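Local coordinates for protein rhophilin-2 (Homo sapiens, PDB 2VSV) that binds GTP-bound Rho specifically and may function in a Rho pathway to limit stress fibre formation; the part described is its PDZ domain, at residues 77-80 against 81-85. Sequence-based numbering, arbitrary orientation. Where two conformers were deposited one is given.
Sequences KWLT and LSEVM
T80 and E83 face each other across the first turn of helix 81-89 and exchange hydrogen bonds in both directions, which defines a capping box with T80 as N-cap. One half is the nearly straight bond from E83 N to T80 OG1, 3.1 Å long. Chi1 of T80, 70°, sets OG1 between its own backbone N and carbonyl carbon, the rotation that turns the hydroxyl toward the start of the helix. The return half runs from T80 N to E83 OE1, at 2.8 Å and again nearly straight, and meets the anti lone pair of that oxygen, the one away from OE2. In E83, CG lies beside the backbone N (chi1 -66°) and the chain is extended beyond it, which brings OE1 back to T80 N. The two side chains pass obliquely, and E83 CG comes within 3.2 Å of T80 OG1.

A water donates to the same OE1 at 2.7 Å and also to W78 O, linking the carboxylate to the loop two residues before the N-cap. L79 crosses E83 at about a right angle, its CD2 lying 3.8 Å from OE1, while its CB makes an apolar contact with CG2 of V84. The backbone completes the turn: V84 N donates to T80 O at 2.9 Å. From the neighbouring loop after strand 38-41, N43 OD1 accepts from L81 N, and V84 and L81 both pack on L40 of that strand, beside the groove where PDZ domains generally receive peptide ligands.

Chemically, the T80 hydroxyl takes up the amide of E83, a first-turn N-H with no helical carbonyl four residues back, while OE1 of E83 accepts the N-cap amide of T80; the negative carboxylate near the helix N-terminus is probably favoured by the helix dipole.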
loop_
_atom_site.group_PDB
_atom_site.type_symbol
_atom_site.label_atom_id
_atom_site.label_comp_id
_atom_site.label_asym_id
_atom_site.label_seq_id
_atom_site.Cartn_x
_atom_site.Cartn_y
_atom_site.Cartn_z
ATOM N N LYS B 77 17.277 1.907 -5.364
ATOM C CA LYS B 77 16.797 2.335 -4.045
ATOM C C LYS B 77 17.148 3.768 -3.744
ATOM O O LYS B 77 16.348 4.469 -3.105
ATOM C CB LYS B 77 17.281 1.409 -2.912
ATOM C CG LYS B 77 16.374 0.198 -2.699
ATOM C CD LYS B 77 16.850 -0.643 -1.496
ATOM C CE LYS B 77 17.304 -2.030 -1.887
ATOM N NZ LYS B 77 16.132 -2.941 -2.085
ATOM N N TRP B 78 18.314 4.208 -4.224
ATOM C CA TRP B 78 18.791 5.562 -3.965
ATOM C C TRP B 78 18.700 6.518 -5.141
ATOM O O TRP B 78 19.217 7.628 -5.061
ATOM C CB TRP B 78 20.224 5.506 -3.452
ATOM C CG TRP B 78 20.355 4.520 -2.328
ATOM C CD1 TRP B 78 20.520 3.154 -2.432
ATOM C CD2 TRP B 78 20.290 4.809 -0.930
ATOM N NE1 TRP B 78 20.572 2.592 -1.184
ATOM C CE2 TRP B 78 20.438 3.582 -0.244
ATOM C CE3 TRP B 78 20.126 5.983 -0.192
ATOM C CZ2 TRP B 78 20.428 3.504 1.145
ATOM C CZ3 TRP B 78 20.124 5.905 1.187
ATOM C CH2 TRP B 78 20.274 4.674 1.843
ATOM N N LEU B 79 17.995 6.118 -6.201
ATOM C CA LEU B 79 17.936 6.894 -7.447
ATOM C C LEU B 79 16.792 7.889 -7.409
ATOM O O LEU B 79 15.775 7.648 -6.751
ATOM C CB LEU B 79 17.735 5.948 -8.651
ATOM C CG LEU B 79 18.855 4.964 -8.951
ATOM C CD1 LEU B 79 18.652 4.225 -10.271
ATOM C CD2 LEU B 79 20.234 5.608 -8.982
ATOM N N THR B 80 16.973 9.030 -8.075
ATOM C CA THR B 80 15.872 9.960 -8.293
ATOM C C THR B 80 14.868 9.507 -9.377
ATOM O O THR B 80 15.129 8.626 -10.200
ATOM C CB THR B 80 16.404 11.332 -8.711
ATOM O OG1 THR B 80 16.942 11.247 -10.038
ATOM C CG2 THR B 80 17.475 11.840 -7.713
ATOM N N LEU B 81 13.709 10.171 -9.376
ATOM C CA LEU B 81 12.687 9.985 -10.393
ATOM C C LEU B 81 13.296 10.123 -11.788
ATOM O O LEU B 81 13.058 9.300 -12.641
ATOM C CB LEU B 81 11.571 11.019 -10.208
ATOM C CG LEU B 81 10.433 11.035 -11.209
ATOM C CD1 LEU B 81 9.714 9.686 -11.229
ATOM C CD2 LEU B 81 9.475 12.209 -10.901
ATOM N N SER B 82 14.107 11.166 -11.992
ATOM C CA SER B 82 14.726 11.424 -13.284
ATOM C C SER B 82 15.642 10.268 -13.710
ATOM O O SER B 82 15.596 9.809 -14.863
ATOM C CB SER B 82 15.518 12.729 -13.205
ATOM O OG SER B 82 16.163 12.972 -14.416
ATOM N N GLU B 83 16.446 9.783 -12.776
ATOM C CA GLU B 83 17.332 8.648 -13.019
ATOM C C GLU B 83 16.621 7.329 -13.349
ATOM O O GLU B 83 17.010 6.579 -14.268
ATOM C CB GLU B 83 18.239 8.475 -11.844
ATOM C CG GLU B 83 19.180 9.661 -11.699
ATOM C CD GLU B 83 19.989 9.580 -10.442
ATOM O OE1 GLU B 83 19.429 9.300 -9.364
ATOM O OE2 GLU B 83 21.203 9.803 -10.534
ATOM N N VAL B 84 15.569 7.055 -12.609
ATOM C CA VAL B 84 14.798 5.851 -12.887
ATOM C C VAL B 84 14.139 5.938 -14.239
ATOM O O VAL B 84 14.163 4.989 -14.998
ATOM C CB VAL B 84 13.750 5.564 -11.804
ATOM C CG1 VAL B 84 12.828 4.396 -12.312
ATOM C CG2 VAL B 84 14.426 5.200 -10.512
ATOM N N MET B 85 13.564 7.093 -14.567
ATOM C CA MET B 85 13.021 7.298 -15.902
ATOM C C MET B 85 14.069 7.049 -16.994
ATOM O O MET B 85 13.797 6.347 -17.969
ATOM C CB MET B 85 12.434 8.706 -16.017
ATOM C CG MET B 85 11.849 9.044 -17.366
ATOM S SD MET B 85 10.868 10.545 -17.215
ATOM C CE MET B 85 9.790 9.978 -15.896
HETATM O O HOH W 1 20.618 9.618 -6.941
#